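PDB 5IXP: extracellular solute-binding protein family 1, which probably captures a solute outside the cell and delivers it to an ABC transporter for import, as solute-binding proteins of family 1 do. Local coordinates for residues I113-I118 with K337-R342; C119-L124 with G255-A260; A128-D133 with G151-A156; S161-S166 with F232-C237; K225-D230 with A246-T251. All coordinates share one frame; numbering follows the deposited sequence.

Interaction 1: residues I113-I118 with K337-R342; sequences IGPEAI and KIFVNR
Pro115, Phe339 and Arg342 bury the most surface where helix 335-344 packs across strand 108-121, part of the mixed sheet of the binding-protein fold, at 105°, the two short segments approaching to 7.4 Å axis to axis. The Pro115 ring lies against the helix backbone: its CB packs on Arg342 C and its CG on Phe339 O and on the ring carbon Phe339 CD1, the proline and phenylalanine side chains crossing at about a right angle. Phe339 CG is anti to its carbonyl carbon, which lets the ring lean toward the strand and present its edge to Pro115 O, 3.2 Å from Phe339 CD1. Ala117 CB fills the angle between Phe339 CE1 and Arg342 CD, at 3.9 Å from either atom. Arg342 is bent at chi2 and chi3 (-67° and 88°), so its aliphatic part curls round Glu116 O, with CD 3.1 Å from that oxygen. A water bridges the junction: it donates to Glu116 O at 2.8 Å and to Arg342 O, and accepts from Arg342 NH2. The strongest partner of the guanidinium is Asp261, which forms a salt bridge with NE, while Gly266 O takes a bond from NH2. Direct contact is by packing, carbon on carbon and carbon on carbonyl oxygen, and the hydrogen-bonded link runs through the water; the buried charge of Arg342 is probably balanced by Asp261.

Interaction 2: residues C119-L124 with G255-A260; sequences CYRRDL and GKWDVA
Asp258 OD2 is held by two donors: Arg122 NH1, in a salt bridge of 2.9 Å with guanidinium and carboxylate planes 56° apart, and Asn331 ND2 from outside the two segments. The other oxygen, OD1, accepts from Val259 N through its anti lone pair and pairs with Arg134, so the whole carboxylate is fixed. Asp258 CB sits over one face of the Tyr120 ring, 3.5 Å from CZ, and ring and carboxylate are nearly parallel, 13° apart; the Tyr120 hydroxyl is bonded to Thr132 O. Beneath these side chains Tyr120 and Asp258 form an antiparallel hydrogen-bonded pair, both N...O distances, Tyr120 N to Asp258 O and Asp258 N to Tyr120 O, being 3.0 Å. Arg122 N, at the start of the helix, bonds to Lys256 O at 2.8 Å. On the other sheet face Arg121 bends at chi2 and chi3 and lays CD over the five-membered ring of Trp257, a CH-pi contact 3.8 Å from CD to the centroid. Arg121 then grips Asp123 side-on, NE to OD1 and NH2 to OD2, each on a syn lone pair, while the extended Lys256 chain runs alongside its guanidinium. Cys119 SG meets Trp257 CZ3 obliquely at 3.6 Å, a sulfur-aromatic contact; Cys237 is the disulfide partner of Cys119. The arrangement is that of an antiparallel strand pair in which strand 108-121 passes directly into helix 122-127, with Arg121 at the N-cap position, in the mixed sheet of a periplasmic-binding-protein fold.

Interaction 3: residues A128-D133 with G151-A156; sequences AGLPTD and GRRFKA
With CG anti to the backbone N (chi1 167°) and the chain extended as far as NE, Arg153 reaches from its helix to the loop 128-133; Phe154, also anti to its N (chi1 175°), turns its ring to the apolar side of the same loop. Leu130, its CG anti to the carbonyl carbon, meets both. Its CD2 lies over the centre of the Arg153 guanidinium, 3.4 Å from CZ, the two side chains approaching tip to tip, whereas CD1 is 4.0 Å from Phe154 CD1. Ala128 CB presses closer on that ring, 3.5 Å from Phe154 CD1. Along the guanidinium edge, NH2 makes a weak, strongly bent hydrogen bond of 2.8 Å to Gly129 O (116°). Water 2 adds a firmer link, accepting from Arg153 NE and donating to Ala128 O, both at 2.7 Å. Gly129 has the positive phi of a Schellman motif, which ends helix 122-127 and turns its carbonyl toward Arg153. The contact therefore packs the C-terminal end of helix 122-127 and the loop leading to helix 134-138 against helix 144-157; Phe125 and Leu124 of the first helix touch Leu130 and Phe154, and Trp163 meets the Phe154 ring.

Interaction 4: residues S161-S166 with F232-C237; sequences SAWFDS and FATMAC
The dense part of this buried contact centres on Trp163 O, which accepts from Thr234 OG1 at 2.8 Å, the hydroxyl lying above the carbonyl plane, and more weakly from Thr234 N and Ala233 N. Thr234 chi1 of 71° sets OG1 between its own N and carbonyl carbon and puts CG2 over the six-membered ring of Trp163, a CH-pi contact 3.7 Å from CG2 to the centroid and only 6° off the normal. OG1 has its strongest partner in Tyr147. A second CH-pi contact mirrors the first: Asp165 CB stands over the centre of the Phe232 ring at 3.8 Å, and Phe232 CB presses on Phe164 C at 3.6 Å. Ala162 and Phe232 form a parallel bridge, with Ala233 N weakly bonded to Ala162 O; both chains then turn a corner, at Trp163 and at Ala233. The corner thus joins the loop between helices 144-157 and 167-175 to the start of strand 232-238, a strand of the mixed sheet that also pairs with strand 108-121. Toward Met235, a selenomethionine, contacts are fewer and a water takes part. Its CE comes to 3.4 Å from Asp165 OD2, the side chains crossing at about a right angle, and Trp223 NE1 is the main partner of that oxygen. Water 3 bridges Asp165 OD1 to Ala236 N, while the buried Asp165 N finds no hydrogen-bond partner.

Interaction 5: residues K225-D230 with A246-T251; sequences KAFRTD and ADNAGT
The ring of Phe227 and the amide of Asn248 cross obliquely, their planes 56° apart. Both side chains have CG anti to the carbonyl carbon (chi1 -78° for Phe227, -71° for Asn248), and their CB atoms point toward the opposite segment, so Asn248 CB and ND2 both come against the CD2 side of the ring: Asn248 CB lies 3.6 Å from Phe227 CD2, and Asn248 ND2 is equally close to the same ring carbon. The ring is met obliquely by Asn248 CB and by the backbone nitrogen of Ala249. Ala249 adds an apolar contact, its CB 4.1 Å from Phe227 CB and 3.6 Å from Phe227 O; Phe227 and Ala249 also bring the two backbones closest, CA to CA. Arg228 is turned differently. Bent at chi2 and chi3, it draws its aliphatic part along the end of helix 241-249, CD 3.3 Å from Asn248 O, and folds its guanidinium back over Lys225 CA of its own segment. Contact across the segments is by van der Waals packing alone. A type I turn from Ala226 to Thr229, whose Ala226 O accepts from Thr229 N and from Thr229 OG1 at 2.8 Å, follows helix 221-226, and Gly250, with positive phi, follows helix 241-249. The contact sets these two chain exits against each other, with strand 232-238 connecting the two helices in the chain. Phe227 meets Trp223 of helix 221-226 and Phe232 of that strand edge-to-face and touches Met235, while Tyr329 packs on Ala249.

In the fold
Strand 108-121 is the common thread: interaction 1 packs helix 335-344 on its middle, interaction 2 pairs its end with strand 257-260, and strand 232-238 of interaction 4 is its neighbour in the mixed sheet. Centres of interactions 1 and 2 are 16 Å apart, those of 2 and 4 are 11 Å apart, joined by Arg121 N to Ala233 O and by the Cys119-Cys237 disulfide pair. Along the chain, interactions 2 to 5 are nested inside the loop closed by interaction 1, and 4 and 5 cross. Interaction 3 touches 2 and 4 through Thr132 and Phe154; Asp230 of interaction 5 pairs with Arg121. Interaction 2 touches all four others, so the contacts converge at the end of strand 108-121.

Interaction 1: residues I113-I118 with K337-R342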
# COMPACT_ATOMS: atom_id res chain seq x y z
N ILE A 113 4.43 5.69 2.99
CA ILE A 113 4.27 4.70 1.93
C ILE A 113 4.49 3.30 2.51
O ILE A 113 4.96 3.13 3.63
CB ILE A 113 5.24 4.92 0.74
CG1 ILE A 113 6.67 5.22 1.24
CG2 ILE A 113 4.71 6.03 -0.18
CD1 ILE A 113 7.73 5.13 0.12
N GLY A 114 4.16 2.29 1.71
CA GLY A 114 4.41 0.91 2.07
C GLY A 114 5.24 0.20 1.02
O GLY A 114 4.76 -0.73 0.35
N PRO A 115 6.49 0.62 0.84
CA PRO A 115 7.34 -0.05 -0.16
C PRO A 115 7.55 -1.51 0.23
O PRO A 115 7.73 -1.84 1.40
CB PRO A 115 8.64 0.74 -0.11
CG PRO A 115 8.71 1.22 1.31
CD PRO A 115 7.26 1.57 1.66
N GLU A 116 7.49 -2.39 -0.77
CA GLU A 116 7.36 -3.81 -0.51
C GLU A 116 8.64 -4.58 -0.77
O GLU A 116 9.33 -4.34 -1.77
CB GLU A 116 6.24 -4.42 -1.35
CG GLU A 116 4.87 -3.89 -0.95
CD GLU A 116 3.78 -4.47 -1.80
OE1 GLU A 116 3.65 -4.04 -2.96
OE2 GLU A 116 3.08 -5.36 -1.31
N ALA A 117 8.93 -5.53 0.11
CA ALA A 117 9.99 -6.51 -0.08
C ALA A 117 9.35 -7.89 -0.07
O ALA A 117 8.13 -8.03 -0.07
CB ALA A 117 11.06 -6.35 1.01
N ILE A 118 10.18 -8.93 -0.07
CA ILE A 118 9.70 -10.29 0.19
C ILE A 118 10.23 -10.71 1.55
O ILE A 118 11.44 -10.81 1.75
CB ILE A 118 10.14 -11.29 -0.89
CG1 ILE A 118 9.58 -10.92 -2.28
CG2 ILE A 118 9.67 -12.69 -0.51
CD1 ILE A 118 8.04 -10.89 -2.37
N LYS A 337 17.81 0.44 5.20
CA LYS A 337 18.42 0.46 3.88
C LYS A 337 17.59 -0.35 2.89
O LYS A 337 17.44 0.05 1.73
CB LYS A 337 19.85 -0.08 3.96
CG LYS A 337 20.79 0.83 4.73
CD LYS A 337 22.14 0.19 4.91
CE LYS A 337 23.11 1.13 5.58
NZ LYS A 337 24.41 0.45 5.77
N ILE A 338 17.04 -1.48 3.33
CA ILE A 338 16.26 -2.32 2.42
C ILE A 338 15.06 -1.54 1.89
O ILE A 338 14.81 -1.48 0.68
CB ILE A 338 15.83 -3.62 3.11
CG1 ILE A 338 17.04 -4.55 3.30
CG2 ILE A 338 14.73 -4.31 2.32
CD1 ILE A 338 16.81 -5.63 4.35
N PHE A 339 14.30 -0.90 2.78
CA PHE A 339 13.07 -0.28 2.30
C PHE A 339 13.32 1.05 1.60
O PHE A 339 12.47 1.47 0.80
CB PHE A 339 12.07 -0.20 3.45
CG PHE A 339 11.48 -1.53 3.78
CD1 PHE A 339 10.53 -2.10 2.95
CD2 PHE A 339 11.94 -2.26 4.87
CE1 PHE A 339 10.00 -3.36 3.22
CE2 PHE A 339 11.43 -3.51 5.13
CZ PHE A 339 10.46 -4.06 4.31
N VAL A 340 14.47 1.69 1.82
CA VAL A 340 14.87 2.78 0.92
C VAL A 340 15.02 2.24 -0.49
O VAL A 340 14.46 2.80 -1.45
CB VAL A 340 16.17 3.44 1.41
CG1 VAL A 340 16.78 4.29 0.31
CG2 VAL A 340 15.89 4.29 2.64
N ASN A 341 15.77 1.15 -0.65
CA ASN A 341 15.91 0.53 -1.97
C ASN A 341 14.56 0.13 -2.54
O ASN A 341 14.29 0.35 -3.73
CB ASN A 341 16.82 -0.70 -1.89
CG ASN A 341 18.26 -0.34 -1.62
OD1 ASN A 341 18.68 0.80 -1.83
ND2 ASN A 341 19.04 -1.32 -1.16
N ARG A 342 13.69 -0.45 -1.71
CA ARG A 342 12.39 -0.89 -2.22
C ARG A 342 11.54 0.29 -2.66
O ARG A 342 10.83 0.21 -3.67
CB ARG A 342 11.65 -1.73 -1.16
CG ARG A 342 12.37 -3.01 -0.74
CD ARG A 342 12.46 -4.05 -1.86
NE ARG A 342 13.63 -3.92 -2.72
CZ ARG A 342 13.59 -3.75 -4.04
NH1 ARG A 342 14.71 -3.65 -4.74
NH2 ARG A 342 12.42 -3.68 -4.67
O HOH W 1 9.65 -2.57 -3.87

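Interaction 2: residues C119-L124 with G255-A260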
# COMPACT_ATOMS: atom_id res chain seq x y z
N CYS A 119 9.33 -10.92 2.50
CA CYS A 119 9.76 -11.57 3.73
C CYS A 119 9.61 -13.07 3.57
O CYS A 119 8.86 -13.57 2.72
CB CYS A 119 8.97 -11.07 4.94
SG CYS A 119 7.18 -11.27 4.85
N TYR A 120 10.37 -13.81 4.36
CA TYR A 120 10.41 -15.26 4.18
C TYR A 120 10.81 -15.97 5.46
O TYR A 120 11.48 -15.42 6.34
CB TYR A 120 11.35 -15.67 3.04
CG TYR A 120 12.81 -15.31 3.27
CD1 TYR A 120 13.28 -14.03 3.01
CD2 TYR A 120 13.71 -16.26 3.75
CE1 TYR A 120 14.61 -13.69 3.22
CE2 TYR A 120 15.05 -15.94 3.96
CZ TYR A 120 15.49 -14.65 3.70
OH TYR A 120 16.81 -14.31 3.91
N ARG A 121 10.39 -17.24 5.54
CA ARG A 121 10.67 -18.11 6.67
C ARG A 121 12.01 -18.79 6.43
O ARG A 121 12.10 -19.77 5.68
CB ARG A 121 9.54 -19.12 6.85
CG ARG A 121 8.27 -18.51 7.46
CD ARG A 121 8.38 -18.42 8.99
NE ARG A 121 8.59 -19.74 9.58
CZ ARG A 121 7.61 -20.57 9.94
NH1 ARG A 121 6.33 -20.21 9.80
NH2 ARG A 121 7.90 -21.75 10.46
N ARG A 122 13.06 -18.31 7.10
CA ARG A 122 14.39 -18.88 6.86
C ARG A 122 14.51 -20.31 7.38
O ARG A 122 15.31 -21.08 6.85
CB ARG A 122 15.47 -17.99 7.47
CG ARG A 122 15.22 -17.51 8.89
CD ARG A 122 16.25 -16.45 9.28
NE ARG A 122 17.61 -16.99 9.27
CZ ARG A 122 18.55 -16.71 8.36
NH1 ARG A 122 18.30 -15.87 7.36
NH2 ARG A 122 19.75 -17.28 8.48
N ASP A 123 13.73 -20.68 8.40
CA ASP A 123 13.75 -22.07 8.86
C ASP A 123 13.14 -23.00 7.83
O ASP A 123 13.69 -24.07 7.54
CB ASP A 123 13.03 -22.20 10.20
CG ASP A 123 11.57 -21.78 10.13
OD1 ASP A 123 11.27 -20.81 9.41
OD2 ASP A 123 10.72 -22.43 10.79
N LEU A 124 12.01 -22.61 7.24
CA LEU A 124 11.40 -23.43 6.20
C LEU A 124 12.27 -23.45 4.94
O LEU A 124 12.40 -24.50 4.30
CB LEU A 124 9.99 -22.92 5.88
CG LEU A 124 9.01 -22.93 7.06
CD1 LEU A 124 7.61 -22.46 6.63
CD2 LEU A 124 8.96 -24.30 7.75
N GLY A 255 13.51 -16.01 15.47
CA GLY A 255 14.54 -16.72 14.74
C GLY A 255 14.11 -17.31 13.42
O GLY A 255 14.93 -17.97 12.77
N LYS A 256 12.87 -17.10 12.99
CA LYS A 256 12.37 -17.78 11.80
C LYS A 256 12.14 -16.87 10.61
O LYS A 256 11.98 -17.38 9.49
CB LYS A 256 11.06 -18.51 12.12
CG LYS A 256 11.24 -19.67 13.08
CD LYS A 256 9.92 -20.38 13.37
CE LYS A 256 10.13 -21.52 14.35
NZ LYS A 256 8.82 -22.01 14.87
N TRP A 257 12.11 -15.54 10.78
CA TRP A 257 11.78 -14.63 9.70
C TRP A 257 12.98 -13.79 9.28
O TRP A 257 13.85 -13.46 10.08
CB TRP A 257 10.63 -13.70 10.10
CG TRP A 257 9.25 -14.30 10.02
CD1 TRP A 257 8.51 -14.80 11.06
CD2 TRP A 257 8.45 -14.45 8.84
NE1 TRP A 257 7.29 -15.25 10.59
CE2 TRP A 257 7.23 -15.05 9.24
CE3 TRP A 257 8.65 -14.15 7.49
CZ2 TRP A 257 6.22 -15.35 8.33
CZ3 TRP A 257 7.65 -14.44 6.59
CH2 TRP A 257 6.44 -15.04 7.01
N ASP A 258 13.01 -13.46 7.99
CA ASP A 258 13.98 -12.54 7.42
C ASP A 258 13.29 -11.76 6.32
O ASP A 258 12.14 -12.04 5.96
CB ASP A 258 15.22 -13.27 6.89
CG ASP A 258 16.51 -12.45 7.03
OD1 ASP A 258 16.45 -11.19 6.95
OD2 ASP A 258 17.58 -13.07 7.23
N VAL A 259 13.98 -10.78 5.76
CA VAL A 259 13.43 -10.03 4.65
C VAL A 259 14.52 -9.83 3.61
O VAL A 259 15.67 -9.52 3.94
CB VAL A 259 12.81 -8.69 5.10
CG1 VAL A 259 13.84 -7.84 5.81
CG2 VAL A 259 12.22 -7.94 3.92
N ALA A 260 14.15 -10.06 2.35
CA ALA A 260 15.05 -9.98 1.21
C ALA A 260 14.82 -8.68 0.46
O ALA A 260 13.68 -8.25 0.25
CB ALA A 260 14.83 -11.18 0.28

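Interaction 3: residues A128-D133 with G151-A156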
# COMPACT_ATOMS: atom_id res chain seq x y z
N ALA A 128 13.96 -26.81 3.20
CA ALA A 128 13.61 -27.10 1.82
C ALA A 128 14.81 -27.09 0.89
O ALA A 128 14.65 -27.34 -0.31
CB ALA A 128 12.56 -26.10 1.32
N GLY A 129 16.01 -26.81 1.40
CA GLY A 129 17.18 -26.74 0.55
C GLY A 129 17.37 -25.43 -0.17
O GLY A 129 18.24 -25.34 -1.05
N LEU A 130 16.58 -24.41 0.16
CA LEU A 130 16.73 -23.08 -0.42
C LEU A 130 17.84 -22.32 0.28
O LEU A 130 18.24 -22.68 1.39
CB LEU A 130 15.42 -22.30 -0.28
CG LEU A 130 14.31 -22.67 -1.27
CD1 LEU A 130 13.00 -21.97 -0.90
CD2 LEU A 130 14.74 -22.31 -2.68
N PRO A 131 18.36 -21.26 -0.34
CA PRO A 131 19.28 -20.37 0.38
C PRO A 131 18.54 -19.69 1.53
O PRO A 131 17.31 -19.56 1.52
CB PRO A 131 19.71 -19.36 -0.68
CG PRO A 131 18.56 -19.33 -1.65
CD PRO A 131 18.12 -20.78 -1.72
N THR A 132 19.30 -19.26 2.53
CA THR A 132 18.71 -18.53 3.65
C THR A 132 19.26 -17.13 3.82
O THR A 132 18.57 -16.27 4.38
CB THR A 132 18.94 -19.30 4.96
OG1 THR A 132 20.33 -19.56 5.11
CG2 THR A 132 18.16 -20.62 4.97
N ASP A 133 20.48 -16.87 3.36
CA ASP A 133 21.04 -15.53 3.41
C ASP A 133 20.22 -14.60 2.53
O ASP A 133 19.95 -14.92 1.37
CB ASP A 133 22.49 -15.55 2.93
CG ASP A 133 23.19 -14.22 3.11
OD1 ASP A 133 22.85 -13.25 2.39
OD2 ASP A 133 24.10 -14.14 3.95
N GLY A 151 8.67 -21.34 -5.66
CA GLY A 151 7.61 -21.91 -4.83
C GLY A 151 7.33 -23.37 -5.15
O GLY A 151 7.06 -24.17 -4.25
N ARG A 152 7.35 -23.73 -6.43
CA ARG A 152 7.14 -25.13 -6.79
C ARG A 152 8.29 -26.00 -6.32
O ARG A 152 8.08 -27.11 -5.83
CB ARG A 152 6.93 -25.25 -8.30
CG ARG A 152 5.63 -24.59 -8.76
CD ARG A 152 5.28 -24.95 -10.18
NE ARG A 152 6.39 -24.68 -11.09
CZ ARG A 152 6.60 -23.52 -11.70
NH1 ARG A 152 5.76 -22.51 -11.51
NH2 ARG A 152 7.65 -23.38 -12.51
N ARG A 153 9.53 -25.50 -6.47
CA ARG A 153 10.68 -26.18 -5.90
C ARG A 153 10.51 -26.38 -4.40
O ARG A 153 10.73 -27.48 -3.88
CB ARG A 153 11.95 -25.37 -6.22
CG ARG A 153 13.18 -25.78 -5.44
CD ARG A 153 14.36 -24.84 -5.67
NE ARG A 153 15.43 -25.11 -4.71
CZ ARG A 153 16.57 -24.43 -4.63
NH1 ARG A 153 16.81 -23.42 -5.46
NH2 ARG A 153 17.47 -24.75 -3.71
N PHE A 154 10.12 -25.31 -3.70
CA PHE A 154 9.84 -25.40 -2.27
C PHE A 154 8.76 -26.43 -1.98
O PHE A 154 8.93 -27.30 -1.11
CB PHE A 154 9.41 -24.02 -1.73
CG PHE A 154 8.98 -24.03 -0.28
CD1 PHE A 154 9.91 -23.85 0.73
CD2 PHE A 154 7.64 -24.20 0.07
CE1 PHE A 154 9.53 -23.86 2.07
CE2 PHE A 154 7.25 -24.21 1.40
CZ PHE A 154 8.20 -24.04 2.40
N LYS A 155 7.63 -26.34 -2.69
CA LYS A 155 6.49 -27.20 -2.40
C LYS A 155 6.84 -28.67 -2.58
O LYS A 155 6.37 -29.54 -1.83
CB LYS A 155 5.32 -26.82 -3.30
CG LYS A 155 4.02 -27.49 -2.95
CD LYS A 155 3.58 -27.10 -1.55
CE LYS A 155 2.28 -27.79 -1.18
NZ LYS A 155 2.34 -28.27 0.22
N ALA A 156 7.68 -28.98 -3.58
CA ALA A 156 8.04 -30.37 -3.84
C ALA A 156 8.75 -30.98 -2.64
O ALA A 156 8.66 -32.20 -2.42
CB ALA A 156 8.92 -30.46 -5.09
O HOH W 2 15.61 -27.07 -2.85

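Interaction 4: residues S161-S166 with F232-C237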
# COMPACT_ATOMS: atom_id res chain seq x y z
N SER A 161 3.59 -27.35 3.85
CA SER A 161 3.65 -25.90 3.84
C SER A 161 3.25 -25.37 2.47
O SER A 161 3.40 -26.05 1.46
CB SER A 161 5.06 -25.38 4.18
OG SER A 161 5.38 -25.64 5.53
N ALA A 162 2.73 -24.15 2.46
CA ALA A 162 2.48 -23.43 1.22
C ALA A 162 3.56 -22.37 1.02
O ALA A 162 4.36 -22.08 1.91
CB ALA A 162 1.09 -22.80 1.23
N TRP A 163 3.56 -21.79 -0.17
CA TRP A 163 4.55 -20.78 -0.52
C TRP A 163 4.14 -19.40 -0.04
O TRP A 163 4.96 -18.65 0.51
CB TRP A 163 4.75 -20.80 -2.04
CG TRP A 163 5.88 -19.96 -2.59
CD1 TRP A 163 5.79 -19.04 -3.60
CD2 TRP A 163 7.26 -20.00 -2.21
NE1 TRP A 163 7.03 -18.50 -3.86
CE2 TRP A 163 7.95 -19.08 -3.03
CE3 TRP A 163 7.99 -20.74 -1.26
CZ2 TRP A 163 9.33 -18.86 -2.92
CZ3 TRP A 163 9.36 -20.52 -1.16
CH2 TRP A 163 10.01 -19.59 -1.98
N PHE A 164 2.87 -19.03 -0.23
CA PHE A 164 2.37 -17.73 0.18
C PHE A 164 1.00 -17.90 0.84
O PHE A 164 0.39 -18.96 0.77
CB PHE A 164 2.28 -16.76 -1.01
CG PHE A 164 1.54 -17.31 -2.20
CD1 PHE A 164 0.14 -17.35 -2.21
CD2 PHE A 164 2.23 -17.76 -3.33
CE1 PHE A 164 -0.55 -17.84 -3.31
CE2 PHE A 164 1.54 -18.25 -4.44
CZ PHE A 164 0.15 -18.29 -4.43
N ASP A 165 0.52 -16.81 1.46
CA ASP A 165 -0.67 -16.93 2.30
C ASP A 165 -1.97 -17.01 1.48
O ASP A 165 -2.84 -17.81 1.81
CB ASP A 165 -0.73 -15.79 3.32
CG ASP A 165 -0.71 -14.40 2.67
OD1 ASP A 165 -0.13 -14.24 1.58
OD2 ASP A 165 -1.27 -13.47 3.28
N SER A 166 -2.14 -16.20 0.43
CA SER A 166 -3.38 -16.27 -0.34
C SER A 166 -3.16 -15.84 -1.78
O SER A 166 -2.26 -15.05 -2.08
CB SER A 166 -4.51 -15.42 0.29
OG SER A 166 -4.29 -14.01 0.15
N PHE A 232 2.67 -21.03 5.68
CA PHE A 232 3.21 -20.39 4.48
C PHE A 232 4.60 -19.84 4.74
O PHE A 232 4.94 -19.46 5.86
CB PHE A 232 2.28 -19.27 3.95
CG PHE A 232 1.88 -18.27 4.99
CD1 PHE A 232 2.65 -17.14 5.23
CD2 PHE A 232 0.71 -18.44 5.72
CE1 PHE A 232 2.27 -16.20 6.19
CE2 PHE A 232 0.33 -17.51 6.69
CZ PHE A 232 1.11 -16.39 6.92
N ALA A 233 5.41 -19.77 3.67
CA ALA A 233 6.83 -19.48 3.78
C ALA A 233 7.25 -18.09 3.31
O ALA A 233 8.37 -17.67 3.64
CB ALA A 233 7.66 -20.52 3.01
N THR A 234 6.42 -17.39 2.53
CA THR A 234 6.76 -16.05 2.06
C THR A 234 5.53 -15.15 2.10
O THR A 234 4.38 -15.62 2.11
CB THR A 234 7.29 -16.03 0.62
OG1 THR A 234 6.21 -16.32 -0.29
CG2 THR A 234 8.42 -17.06 0.41
N MSE A 235 5.78 -13.84 2.09
CA MSE A 235 4.74 -12.83 1.87
C MSE A 235 5.30 -11.63 1.11
O MSE A 235 6.45 -11.23 1.34
CB MSE A 235 4.14 -12.32 3.19
CG MSE A 235 3.15 -13.23 3.89
SE MSE A 235 2.19 -12.14 5.19
CE MSE A 235 1.06 -11.13 3.91
N ALA A 236 4.48 -11.04 0.23
CA ALA A 236 4.77 -9.71 -0.27
C ALA A 236 4.55 -8.74 0.88
O ALA A 236 3.50 -8.75 1.53
CB ALA A 236 3.88 -9.36 -1.46
N CYS A 237 5.55 -7.90 1.15
CA CYS A 237 5.75 -7.35 2.48
C CYS A 237 6.07 -5.86 2.46
O CYS A 237 7.23 -5.48 2.33
CB CYS A 237 6.88 -8.12 3.16
SG CYS A 237 7.15 -7.93 4.89
O HOH W 3 1.63 -12.28 0.20

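Interaction 5: residues K225-D230 with A246-T251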
# COMPACT_ATOMS: atom_id res chain seq x y z
N LYS A 225 -4.02 -16.72 13.10
CA LYS A 225 -3.52 -17.89 13.82
C LYS A 225 -2.44 -18.63 13.03
O LYS A 225 -1.54 -19.23 13.62
CB LYS A 225 -4.66 -18.85 14.15
CG LYS A 225 -5.80 -18.23 14.97
CD LYS A 225 -5.31 -17.09 15.87
CE LYS A 225 -6.41 -16.06 16.12
NZ LYS A 225 -6.20 -15.29 17.38
N ALA A 226 -2.51 -18.57 11.70
CA ALA A 226 -1.58 -19.35 10.89
C ALA A 226 -0.14 -18.87 11.02
O ALA A 226 0.79 -19.60 10.64
CB ALA A 226 -2.01 -19.32 9.43
N PHE A 227 0.09 -17.66 11.56
CA PHE A 227 1.46 -17.22 11.78
C PHE A 227 2.17 -18.03 12.85
O PHE A 227 3.40 -17.95 12.94
CB PHE A 227 1.49 -15.73 12.14
CG PHE A 227 1.32 -14.82 10.94
CD1 PHE A 227 2.43 -14.45 10.18
CD2 PHE A 227 0.06 -14.36 10.57
CE1 PHE A 227 2.28 -13.63 9.07
CE2 PHE A 227 -0.10 -13.52 9.46
CZ PHE A 227 1.02 -13.15 8.71
N ARG A 228 1.44 -18.82 13.64
CA ARG A 228 2.04 -19.70 14.64
C ARG A 228 2.17 -21.13 14.13
O ARG A 228 2.25 -22.06 14.94
CB ARG A 228 1.24 -19.65 15.94
CG ARG A 228 1.51 -18.41 16.80
CD ARG A 228 0.26 -17.59 17.03
NE ARG A 228 -0.92 -18.41 17.28
CZ ARG A 228 -2.08 -17.96 17.75
NH1 ARG A 228 -2.25 -16.66 18.01
NH2 ARG A 228 -3.10 -18.79 17.95
N THR A 229 2.19 -21.31 12.81
CA THR A 229 2.28 -22.62 12.17
C THR A 229 3.25 -22.51 11.00
O THR A 229 3.78 -21.43 10.69
CB THR A 229 0.93 -23.10 11.64
OG1 THR A 229 0.60 -22.35 10.46
CG2 THR A 229 -0.18 -22.92 12.68
N ASP A 230 3.47 -23.64 10.31
CA ASP A 230 4.27 -23.66 9.09
C ASP A 230 3.43 -23.46 7.83
O ASP A 230 3.83 -23.93 6.76
CB ASP A 230 5.06 -24.97 9.01
CG ASP A 230 6.04 -25.14 10.16
OD1 ASP A 230 6.35 -24.13 10.84
OD2 ASP A 230 6.52 -26.28 10.36
N ALA A 246 5.37 -9.91 13.21
CA ALA A 246 6.03 -10.19 14.47
C ALA A 246 5.02 -10.33 15.60
O ALA A 246 5.16 -11.21 16.46
CB ALA A 246 7.06 -9.11 14.79
N ASP A 247 3.98 -9.49 15.61
CA ASP A 247 2.92 -9.62 16.61
C ASP A 247 2.18 -10.95 16.47
O ASP A 247 1.97 -11.66 17.46
CB ASP A 247 1.93 -8.46 16.49
CG ASP A 247 2.48 -7.16 17.08
OD1 ASP A 247 3.39 -7.22 17.93
OD2 ASP A 247 1.98 -6.08 16.70
N ASN A 248 1.79 -11.30 15.25
CA ASN A 248 1.00 -12.52 15.05
C ASN A 248 1.83 -13.77 15.29
O ASN A 248 1.34 -14.74 15.89
CB ASN A 248 0.41 -12.53 13.64
CG ASN A 248 -0.68 -11.49 13.44
OD1 ASN A 248 -1.12 -10.85 14.40
ND2 ASN A 248 -1.13 -11.33 12.20
N ALA A 249 3.08 -13.79 14.82
CA ALA A 249 3.90 -14.98 15.00
C ALA A 249 4.43 -15.09 16.43
O ALA A 249 4.62 -16.21 16.92
CB ALA A 249 5.06 -14.97 14.01
N GLY A 250 4.66 -13.97 17.09
CA GLY A 250 5.09 -13.98 18.48
C GLY A 250 6.36 -14.78 18.69
O GLY A 250 7.25 -14.84 17.83
N THR A 251 6.46 -15.41 19.87
CA THR A 251 7.66 -16.16 20.20
C THR A 251 7.85 -17.37 19.29
O THR A 251 8.99 -17.78 19.05
CB THR A 251 7.63 -16.60 21.67
OG1 THR A 251 6.56 -17.52 21.89
CG2 THR A 251 7.42 -15.40 22.58